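Long-range contacts in spindle assembly checkpoint serine/threonine-protein kinase BUB1 (Saccharomyces cerevisiae, PDB 3ESL), which acts in the mitotic spindle assembly checkpoint, phosphorylating serine and threonine residues of proteins and delaying anaphase until chromosomes are bioriented on the spindle: residues 28-33 with 71-76; 35-40 with 57-62; 116-121 with 135-140. All blocks are in the same frame, centred on the assembly; numbering follows the deposited sequence. Where two conformers were deposited one is given.

Contact 1: residues 28-33 with 71-76; sequences DPLDLF and ETYRND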
loop_
_atom_site.group_PDB
_atom_site.type_symbol
_atom_site.label_atom_id
_atom_site.label_comp_id
_atom_site.label_asym_id
_atom_site.label_seq_id
_atom_site.Cartn_x
_atom_site.Cartn_y
_atom_site.Cartn_z
ATOM N N ASP A 28 -16.769 -8.087 8.512
ATOM C CA ASP A 28 -15.432 -7.961 7.906
ATOM C C ASP A 28 -15.554 -7.753 6.388
ATOM O O ASP A 28 -15.217 -8.634 5.600
ATOM C CB ASP A 28 -14.620 -9.230 8.235
ATOM C CG ASP A 28 -13.112 -9.099 7.943
ATOM O OD1 ASP A 28 -12.571 -7.993 7.743
ATOM O OD2 ASP A 28 -12.469 -10.164 7.911
ATOM N N PRO A 29 -16.009 -6.557 5.971
ATOM C CA PRO A 29 -16.185 -6.310 4.537
ATOM C C PRO A 29 -14.858 -6.451 3.761
ATOM O O PRO A 29 -14.857 -6.809 2.571
ATOM C CB PRO A 29 -16.701 -4.872 4.498
ATOM C CG PRO A 29 -16.201 -4.250 5.814
ATOM C CD PRO A 29 -16.338 -5.370 6.787
ATOM N N LEU A 30 -13.731 -6.204 4.430
ATOM C CA LEU A 30 -12.428 -6.370 3.766
ATOM C C LEU A 30 -12.260 -7.796 3.214
ATOM O O LEU A 30 -11.680 -7.988 2.137
ATOM C CB LEU A 30 -11.284 -6.049 4.737
ATOM C CG LEU A 30 -9.868 -6.165 4.152
ATOM C CD1 LEU A 30 -9.711 -5.284 2.921
ATOM C CD2 LEU A 30 -8.845 -5.778 5.217
ATOM N N ASP A 31 -12.781 -8.785 3.933
ATOM C CA ASP A 31 -12.645 -10.186 3.519
ATOM C C ASP A 31 -13.282 -10.455 2.157
ATOM O O ASP A 31 -12.728 -11.207 1.368
ATOM C CB ASP A 31 -13.225 -11.121 4.576
ATOM C CG ASP A 31 -12.865 -12.571 4.329
ATOM O OD1 ASP A 31 -11.653 -12.869 4.237
ATOM O OD2 ASP A 31 -13.806 -13.397 4.220
ATOM N N LEU A 32 -14.410 -9.806 1.872
ATOM C CA LEU A 32 -15.090 -10.016 0.583
ATOM C C LEU A 32 -14.244 -9.412 -0.547
ATOM O O LEU A 32 -14.029 -10.058 -1.578
ATOM C CB LEU A 32 -16.521 -9.452 0.604
ATOM C CG LEU A 32 -17.283 -9.478 -0.738
ATOM C CD1 LEU A 32 -17.405 -10.889 -1.309
ATOM C CD2 LEU A 32 -18.668 -8.818 -0.576
ATOM N N PHE A 33 -13.747 -8.190 -0.354
ATOM C CA PHE A 33 -12.788 -7.620 -1.301
ATOM C C PHE A 33 -11.569 -8.525 -1.499
ATOM O O PHE A 33 -11.120 -8.726 -2.637
ATOM C CB PHE A 33 -12.301 -6.228 -0.849
ATOM C CG PHE A 33 -13.277 -5.122 -1.111
ATOM C CD1 PHE A 33 -13.538 -4.692 -2.419
ATOM C CD2 PHE A 33 -13.918 -4.483 -0.045
ATOM C CE1 PHE A 33 -14.428 -3.635 -2.648
ATOM C CE2 PHE A 33 -14.802 -3.428 -0.260
ATOM C CZ PHE A 33 -15.057 -3.009 -1.567
ATOM N N GLU A 71 -11.996 3.539 10.643
ATOM C CA GLU A 71 -10.866 3.666 11.565
ATOM C C GLU A 71 -10.415 2.328 12.136
ATOM O O GLU A 71 -9.240 2.152 12.484
ATOM C CB GLU A 71 -11.215 4.624 12.707
ATOM C CG GLU A 71 -11.360 6.077 12.270
ATOM C CD GLU A 71 -11.677 7.014 13.422
ATOM O OE1 GLU A 71 -12.794 6.928 13.983
ATOM O OE2 GLU A 71 -10.811 7.849 13.754
ATOM N N THR A 72 -11.356 1.389 12.234
ATOM C CA THR A 72 -11.075 0.071 12.800
ATOM C C THR A 72 -10.047 -0.694 11.958
ATOM O O THR A 72 -9.347 -1.549 12.489
ATOM C CB THR A 72 -12.336 -0.803 12.960
ATOM O OG1 THR A 72 -12.835 -1.169 11.668
ATOM C CG2 THR A 72 -13.443 -0.086 13.778
ATOM N N TYR A 73 -9.985 -0.399 10.656
ATOM C CA TYR A 73 -9.052 -1.088 9.740
ATOM C C TYR A 73 -7.678 -0.416 9.587
ATOM O O TYR A 73 -6.798 -0.932 8.862
ATOM C CB TYR A 73 -9.708 -1.200 8.368
ATOM C CG TYR A 73 -10.686 -2.338 8.218
ATOM C CD1 TYR A 73 -10.244 -3.667 8.168
ATOM C CD2 TYR A 73 -12.057 -2.091 8.081
ATOM C CE1 TYR A 73 -11.136 -4.715 8.000
ATOM C CE2 TYR A 73 -12.946 -3.130 7.885
ATOM C CZ TYR A 73 -12.488 -4.431 7.850
ATOM O OH TYR A 73 -13.361 -5.460 7.663
ATOM N N ARG A 74 -7.489 0.727 10.265
ATOM C CA ARG A 74 -6.273 1.541 10.081
ATOM C C ARG A 74 -4.975 0.734 10.124
ATOM O O ARG A 74 -4.087 0.924 9.284
ATOM C CB ARG A 74 -6.202 2.648 11.139
ATOM C CG ARG A 74 -6.903 3.917 10.759
ATOM C CD ARG A 74 -6.630 4.968 11.823
ATOM N NE ARG A 74 -7.417 6.184 11.622
ATOM C CZ ARG A 74 -7.690 7.065 12.584
ATOM N NH1 ARG A 74 -7.250 6.866 13.822
ATOM N NH2 ARG A 74 -8.413 8.143 12.310
ATOM N N ASN A 75 -4.853 -0.149 11.114
ATOM C CA ASN A 75 -3.653 -0.965 11.242
ATOM C C ASN A 75 -3.914 -2.453 11.066
ATOM O O ASN A 75 -3.263 -3.284 11.700
ATOM C CB ASN A 75 -2.907 -0.636 12.541
ATOM C CG ASN A 75 -2.237 0.715 12.476
ATOM O OD1 ASN A 75 -1.283 0.911 11.705
ATOM N ND2 ASN A 75 -2.742 1.664 13.254
ATOM N N ASP A 76 -4.878 -2.777 10.196
ATOM C CA ASP A 76 -5.121 -4.158 9.790
ATOM C C ASP A 76 -4.042 -4.514 8.759
ATOM O O ASP A 76 -3.968 -3.870 7.703
ATOM C CB ASP A 76 -6.529 -4.275 9.179
ATOM C CG ASP A 76 -6.930 -5.714 8.876
ATOM O OD1 ASP A 76 -6.130 -6.469 8.294
ATOM O OD2 ASP A 76 -8.065 -6.106 9.235
#

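Contact 2: residues 35-40 with 57-62; sequences DYMIWI and RSTMER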
loop_
_atom_site.group_PDB
_atom_site.type_symbol
_atom_site.label_atom_id
_atom_site.label_comp_id
_atom_site.label_asym_id
_atom_site.label_seq_id
_atom_site.Cartn_x
_atom_site.Cartn_y
_atom_site.Cartn_z
ATOM N N ASP A 35 -11.258 -11.806 -1.069
ATOM C CA ASP A 35 -11.638 -13.027 -1.797
ATOM C C ASP A 35 -11.700 -12.734 -3.287
ATOM O O ASP A 35 -11.148 -13.472 -4.111
ATOM C CB ASP A 35 -12.996 -13.545 -1.328
ATOM C CG ASP A 35 -12.921 -14.344 -0.041
ATOM O OD1 ASP A 35 -11.813 -14.755 0.371
ATOM O OD2 ASP A 35 -14.003 -14.566 0.548
ATOM N N TYR A 36 -12.338 -11.619 -3.625
ATOM C CA TYR A 36 -12.530 -11.252 -5.027
ATOM C C TYR A 36 -11.191 -10.919 -5.691
ATOM O O TYR A 36 -10.900 -11.410 -6.772
ATOM C CB TYR A 36 -13.544 -10.114 -5.117
ATOM C CG TYR A 36 -13.950 -9.682 -6.511
ATOM C CD1 TYR A 36 -13.868 -10.564 -7.599
ATOM C CD2 TYR A 36 -14.467 -8.401 -6.725
ATOM C CE1 TYR A 36 -14.278 -10.162 -8.884
ATOM C CE2 TYR A 36 -14.865 -7.984 -8.012
ATOM C CZ TYR A 36 -14.771 -8.877 -9.072
ATOM O OH TYR A 36 -15.149 -8.466 -10.329
ATOM N N MET A 37 -10.352 -10.125 -5.023
ATOM C CA MET A 37 -9.046 -9.758 -5.572
ATOM C C MET A 37 -8.113 -10.956 -5.777
ATOM O O MET A 37 -7.403 -11.042 -6.785
ATOM C CB MET A 37 -8.389 -8.682 -4.694
ATOM C CG MET A 37 -9.109 -7.359 -4.798
ATOM S SD MET A 37 -8.303 -6.103 -3.777
ATOM C CE MET A 37 -8.548 -6.727 -2.127
ATOM N N ILE A 38 -8.141 -11.895 -4.834
ATOM C CA ILE A 38 -7.340 -13.102 -4.948
ATOM C C ILE A 38 -7.829 -13.900 -6.156
ATOM O O ILE A 38 -7.007 -14.374 -6.943
ATOM C CB ILE A 38 -7.377 -13.935 -3.658
ATOM C CG1 ILE A 38 -6.619 -13.191 -2.541
ATOM C CG2 ILE A 38 -6.759 -15.332 -3.868
ATOM C CD1 ILE A 38 -6.865 -13.737 -1.165
ATOM N N TRP A 39 -9.147 -13.998 -6.314
ATOM C CA TRP A 39 -9.731 -14.721 -7.463
ATOM C C TRP A 39 -9.357 -14.060 -8.797
ATOM O O TRP A 39 -8.975 -14.739 -9.763
ATOM C CB TRP A 39 -11.246 -14.857 -7.326
ATOM C CG TRP A 39 -11.855 -15.505 -8.534
ATOM C CD1 TRP A 39 -11.946 -16.849 -8.782
ATOM C CD2 TRP A 39 -12.411 -14.840 -9.676
ATOM N NE1 TRP A 39 -12.529 -17.063 -10.017
ATOM C CE2 TRP A 39 -12.834 -15.848 -10.582
ATOM C CE3 TRP A 39 -12.604 -13.491 -10.024
ATOM C CZ2 TRP A 39 -13.438 -15.547 -11.811
ATOM C CZ3 TRP A 39 -13.205 -13.188 -11.251
ATOM C CH2 TRP A 39 -13.616 -14.222 -12.132
ATOM N N ILE A 40 -9.462 -12.735 -8.858
ATOM C CA ILE A 40 -9.092 -12.015 -10.075
ATOM C C ILE A 40 -7.623 -12.249 -10.431
ATOM O O ILE A 40 -7.290 -12.525 -11.587
ATOM C CB ILE A 40 -9.290 -10.502 -9.936
ATOM C CG1 ILE A 40 -10.757 -10.155 -9.690
ATOM C CG2 ILE A 40 -8.770 -9.771 -11.198
ATOM C CD1 ILE A 40 -10.952 -8.744 -9.126
ATOM N N ARG A 57 -7.336 -3.721 -11.069
ATOM C CA ARG A 57 -7.027 -2.341 -10.679
ATOM C C ARG A 57 -8.257 -1.670 -10.084
ATOM O O ARG A 57 -8.175 -1.075 -9.008
ATOM C CB ARG A 57 -6.455 -1.522 -11.856
ATOM C CG ARG A 57 -6.090 -0.084 -11.445
ATOM C CD ARG A 57 -5.154 0.648 -12.409
ATOM N NE ARG A 57 -4.651 1.868 -11.756
ATOM C CZ ARG A 57 -3.622 2.614 -12.162
ATOM N NH1 ARG A 57 -2.931 2.289 -13.255
ATOM N NH2 ARG A 57 -3.279 3.700 -11.463
ATOM N N SER A 58 -9.391 -1.780 -10.777
ATOM C CA SER A 58 -10.660 -1.191 -10.322
ATOM C C SER A 58 -11.145 -1.734 -8.979
ATOM O O SER A 58 -11.647 -0.983 -8.139
ATOM C CB SER A 58 -11.745 -1.380 -11.390
ATOM O OG SER A 58 -13.040 -1.190 -10.841
ATOM N N THR A 59 -10.997 -3.041 -8.783
ATOM C CA THR A 59 -11.435 -3.689 -7.558
ATOM C C THR A 59 -10.557 -3.234 -6.395
ATOM O O THR A 59 -11.071 -2.983 -5.299
ATOM C CB THR A 59 -11.442 -5.219 -7.707
ATOM O OG1 THR A 59 -12.321 -5.557 -8.791
ATOM C CG2 THR A 59 -11.980 -5.874 -6.447
ATOM N N MET A 60 -9.258 -3.123 -6.640
ATOM C CA MET A 60 -8.331 -2.730 -5.574
ATOM C C MET A 60 -8.641 -1.283 -5.172
ATOM O O MET A 60 -8.657 -0.945 -3.989
ATOM C CB MET A 60 -6.882 -2.885 -6.022
ATOM C CG MET A 60 -6.459 -4.337 -6.152
ATOM S SD MET A 60 -4.738 -4.482 -6.638
ATOM C CE MET A 60 -3.954 -4.015 -5.115
ATOM N N GLU A 61 -8.915 -0.438 -6.166
ATOM C CA GLU A 61 -9.256 0.960 -5.892
ATOM C C GLU A 61 -10.558 1.050 -5.093
ATOM O O GLU A 61 -10.642 1.816 -4.118
ATOM C CB GLU A 61 -9.346 1.759 -7.194
ATOM C CG GLU A 61 -8.012 1.922 -7.862
ATOM C CD GLU A 61 -8.081 2.785 -9.107
ATOM O OE1 GLU A 61 -9.191 3.258 -9.439
ATOM O OE2 GLU A 61 -7.017 2.981 -9.726
ATOM N N ARG A 62 -11.563 0.277 -5.498
ATOM C CA ARG A 62 -12.829 0.209 -4.759
ATOM C C ARG A 62 -12.598 -0.201 -3.308
ATOM O O ARG A 62 -13.155 0.406 -2.383
ATOM C CB ARG A 62 -13.806 -0.763 -5.429
ATOM C CG ARG A 62 -14.512 -0.186 -6.640
ATOM C CD ARG A 62 -15.322 -1.268 -7.350
ATOM N NE ARG A 62 -16.626 -1.486 -6.729
ATOM C CZ ARG A 62 -17.528 -2.352 -7.187
ATOM N NH1 ARG A 62 -17.256 -3.078 -8.254
ATOM N NH2 ARG A 62 -18.700 -2.492 -6.579
#

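Contact 3: residues 116-121 with 135-140; sequences LFYEEF and KVLLEL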
loop_
_atom_site.group_PDB
_atom_site.type_symbol
_atom_site.label_atom_id
_atom_site.label_comp_id
_atom_site.label_asym_id
_atom_site.label_seq_id
_atom_site.Cartn_x
_atom_site.Cartn_y
_atom_site.Cartn_z
ATOM N N LEU A 116 5.844 -3.098 8.435
ATOM C CA LEU A 116 5.807 -3.207 6.989
ATOM C C LEU A 116 5.660 -1.850 6.312
ATOM O O LEU A 116 6.266 -1.614 5.263
ATOM C CB LEU A 116 4.677 -4.151 6.562
ATOM C CG LEU A 116 4.581 -4.415 5.051
ATOM C CD1 LEU A 116 5.832 -5.089 4.527
ATOM C CD2 LEU A 116 3.341 -5.224 4.745
ATOM N N PHE A 117 4.868 -0.962 6.916
ATOM C CA PHE A 117 4.640 0.355 6.327
ATOM C C PHE A 117 5.973 1.091 6.206
ATOM O O PHE A 117 6.340 1.584 5.129
ATOM C CB PHE A 117 3.650 1.174 7.158
ATOM C CG PHE A 117 3.540 2.614 6.716
ATOM C CD1 PHE A 117 2.695 2.971 5.672
ATOM C CD2 PHE A 117 4.308 3.612 7.331
ATOM C CE1 PHE A 117 2.609 4.311 5.246
ATOM C CE2 PHE A 117 4.224 4.952 6.914
ATOM C CZ PHE A 117 3.366 5.301 5.872
ATOM N N TYR A 118 6.702 1.135 7.314
ATOM C CA TYR A 118 7.977 1.855 7.337
ATOM C C TYR A 118 9.023 1.185 6.473
ATOM O O TYR A 118 9.797 1.874 5.791
ATOM C CB TYR A 118 8.454 2.014 8.776
ATOM C CG TYR A 118 7.479 2.823 9.581
ATOM C CD1 TYR A 118 7.550 4.218 9.617
ATOM C CD2 TYR A 118 6.457 2.195 10.296
ATOM C CE1 TYR A 118 6.622 4.959 10.352
ATOM C CE2 TYR A 118 5.535 2.929 11.029
ATOM C CZ TYR A 118 5.622 4.301 11.055
ATOM O OH TYR A 118 4.704 5.016 11.782
ATOM N N GLU A 119 9.047 -0.148 6.483
ATOM C CA GLU A 119 9.992 -0.900 5.625
ATOM C C GLU A 119 9.806 -0.597 4.137
ATOM O O GLU A 119 10.773 -0.318 3.413
ATOM C CB GLU A 119 9.879 -2.407 5.882
ATOM C CG GLU A 119 10.352 -2.798 7.283
ATOM C CD GLU A 119 10.022 -4.239 7.658
ATOM O OE1 GLU A 119 8.984 -4.768 7.198
ATOM O OE2 GLU A 119 10.808 -4.845 8.427
ATOM N N GLU A 120 8.556 -0.650 3.686
ATOM C CA GLU A 120 8.238 -0.399 2.285
ATOM C C GLU A 120 8.430 1.063 1.871
ATOM O O GLU A 120 8.964 1.332 0.791
ATOM C CB GLU A 120 6.818 -0.890 1.967
ATOM C CG GLU A 120 6.673 -2.421 2.075
ATOM C CD GLU A 120 7.450 -3.186 1.003
ATOM O OE1 GLU A 120 7.607 -2.680 -0.130
ATOM O OE2 GLU A 120 7.902 -4.314 1.300
ATOM N N PHE A 121 7.999 1.990 2.725
ATOM C CA PHE A 121 8.137 3.415 2.458
ATOM C C PHE A 121 9.639 3.749 2.410
ATOM O O PHE A 121 10.113 4.428 1.492
ATOM C CB PHE A 121 7.404 4.201 3.549
ATOM C CG PHE A 121 7.161 5.669 3.226
ATOM C CD1 PHE A 121 7.671 6.262 2.071
ATOM C CD2 PHE A 121 6.442 6.455 4.123
ATOM C CE1 PHE A 121 7.445 7.624 1.802
ATOM C CE2 PHE A 121 6.229 7.817 3.872
ATOM C CZ PHE A 121 6.722 8.395 2.714
ATOM N N LYS A 135 16.590 6.142 6.131
ATOM C CA LYS A 135 17.041 5.652 7.437
ATOM C C LYS A 135 16.177 6.245 8.541
ATOM O O LYS A 135 15.717 5.523 9.423
ATOM C CB LYS A 135 18.532 5.985 7.666
ATOM C CG LYS A 135 19.037 5.706 9.072
ATOM C CD LYS A 135 20.550 5.875 9.151
ATOM C CE LYS A 135 21.061 5.624 10.559
ATOM N NZ LYS A 135 22.472 5.158 10.523
ATOM N N VAL A 136 15.919 7.548 8.466
ATOM C CA VAL A 136 15.140 8.240 9.489
ATOM C C VAL A 136 13.721 7.658 9.563
ATOM O O VAL A 136 13.141 7.537 10.646
ATOM C CB VAL A 136 15.097 9.760 9.248
ATOM C CG1 VAL A 136 14.198 10.453 10.270
ATOM C CG2 VAL A 136 16.506 10.345 9.322
ATOM N N LEU A 137 13.185 7.285 8.407
ATOM C CA LEU A 137 11.856 6.685 8.355
ATOM C C LEU A 137 11.800 5.358 9.123
ATOM O O LEU A 137 10.830 5.094 9.840
ATOM C CB LEU A 137 11.431 6.501 6.912
ATOM C CG LEU A 137 9.970 6.226 6.608
ATOM C CD1 LEU A 137 9.046 7.199 7.348
ATOM C CD2 LEU A 137 9.820 6.323 5.104
ATOM N N LEU A 138 12.840 4.536 8.994
ATOM C CA LEU A 138 12.894 3.286 9.770
ATOM C C LEU A 138 12.968 3.581 11.266
ATOM O O LEU A 138 12.269 2.959 12.074
ATOM C CB LEU A 138 14.062 2.400 9.340
ATOM C CG LEU A 138 13.988 1.833 7.923
ATOM C CD1 LEU A 138 15.318 1.201 7.534
ATOM C CD2 LEU A 138 12.837 0.821 7.771
ATOM N N GLU A 139 13.787 4.563 11.631
ATOM C CA GLU A 139 13.901 4.971 13.029
ATOM C C GLU A 139 12.585 5.551 13.569
ATOM O O GLU A 139 12.261 5.377 14.743
ATOM C CB GLU A 139 15.050 5.970 13.201
ATOM C CG GLU A 139 16.391 5.415 12.746
ATOM C CD GLU A 139 17.509 6.442 12.799
ATOM O OE1 GLU A 139 17.227 7.655 12.652
ATOM O OE2 GLU A 139 18.675 6.027 12.979
ATOM N N LEU A 140 11.825 6.216 12.702
ATOM C CA LEU A 140 10.512 6.746 13.074
ATOM C C LEU A 140 9.531 5.613 13.393
ATOM O O LEU A 140 8.741 5.712 14.332
ATOM C CB LEU A 140 9.945 7.635 11.962
ATOM C CG LEU A 140 8.574 8.294 12.176
ATOM C CD1 LEU A 140 8.555 9.239 13.397
ATOM C CD2 LEU A 140 8.133 9.047 10.919
#

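Contact 1: residues 28-33 with 71-76
In the all-helical, TPR-like N-terminal domain of BUB1, the start of helix 29-47 receives the ring of Tyr73, which extends from the loop leading into helix 77-90. Asp28 and Leu30 hold the phenol by its hydroxyl: Tyr73 OH donates to Asp28 OD1 at 2.7 Å, using the anti lone pair of the carboxylate oxygen, and accepts a weak bond from Leu30 N at 3.3 Å. Asp28 OD1 lies at the edge of the ring, and the carboxylate plane is nearly coplanar with it (20° apart). CG of Asp28 is anti to the backbone N (chi1 -167°), and OD1, the oxygen nearest the ring, reaches the phenol from there. The aromatic carbons pack against apolar groups, with Leu30 CB 3.5 Å from Tyr73 CE1 and Pro29 CG 4.0 Å from Tyr73 CE2. The side chains of Leu30 and Tyr73 run past each other in opposite directions. Asp76, at the N-cap of helix 77-90, has OD2 5.1 Å from Asp28 OD1. Arg78 forms a salt bridge with each of these two acids and touches both Leu30 and Tyr73. One arginine thus probably offsets two neighbouring negative charges, while the phenol, acting as both donor and acceptor, ties a loop to the first turn of a helix.

Contact 2: residues 35-40 with 57-62
Thr59 OG1 donates a hydrogen bond to the carbonyl oxygen of Val55, one turn earlier on helix 49-67, and helix 29-47 closes over the same hydroxyl with carbon. Ile40 CD1 meets Thr59 OG1 tip to tip at 3.5 Å, and Tyr36 CE2 lies 3.6 Å from that oxygen. No hydrogen bond joins the two segments; the threonine's polar need is met within its own helix, which suits it to a buried apolar seam. Its methyl carries the contacts with Tyr36 CD2 and Met37 CG: with OG1 beside the backbone N (chi1 -59°), CG2 lies anti to that nitrogen, 3.6 Å from each. The Tyr36 side chain crosses Thr59 at about a right angle, whereas Met37 slides past it in the opposite direction. Within helix 29-47, Ile40 CD1 lies over one face of the Tyr36 ring, toward its rim, bringing three of the side chains together. Farther along, Met37 SD rests 3.5 Å from Met60 CG, the two chains crossing at about a right angle. The Met37 side chain also lies about 4 Å from a bound 2-[N-cyclohexylamino]ethane sulfonic acid, probably taken from the crystallisation liquor. Helix 4-21 supplies Tyr15, stacked on Tyr36, and Glu16, which binds Tyr36 OH and forms a salt bridge with Arg62. The local axes approach to 10.0 Å with their directions 162° apart, an antiparallel pair of successive helices of the kind from which TPR-like helical arrays are built.

Contact 3: residues 116-121 with 135-140
Leu137 presents one methyl to each of two aromatic side chains on helix 115-127, and crosses both Phe121 and Tyr118 at about a right angle. CD2 sits over one face of the Phe121 ring, 3.6 Å from its centroid and 25° off the normal, a CH-pi contact displaced toward the rim, where Phe121 CG is its closest atom at 3.3 Å. The other branch, Leu137 CD1, lies 4.0 Å from Tyr118 CD1. That same ring carbon, Tyr118 CD1, also comes within 3.4 Å of the carbonyl oxygen of Leu137, approaching obliquely. Leu138 starts out pointing away from helix 115-127, with CG anti to the carbonyl carbon (chi1 -66°), but its CD2 branch comes back to 3.8 Å from Tyr118 O. No hydrogen bond crosses this apolar interface, where the local axes run 179° apart and only 8.7 Å from each other. The hydroxyl of Tyr118 finds its partners elsewhere, at the backbone oxygen of Thr112 and the side-chain amide of Asn144. On the neighbouring helices, Phe102 of helix 95-108 stacks with Phe121, Leu186 of helix 177-186 touches that same phenylalanine, and Leu152 of helix 149-165 packs on both Glu119 and Leu138.

All three contacts are buried, but their chemistry follows their place in the fold. Contacts 2 and 3 each join consecutive antiparallel helices and rely on apolar packing, contact 3 with the closer axes and the larger buried surface. Contact 1 lies where a helix begins and a loop ends; it is polar at its heart, with partly exposed acids beside a buried phenol. Contacts 1 and 2 share helix 29-47, contact 2 nested within the loop that contact 1 closes, and Phe33 packs against Arg62 between them. Contact 3 follows later in the chain, its centre about 27 Å from that of contact 2, across the chain's centre.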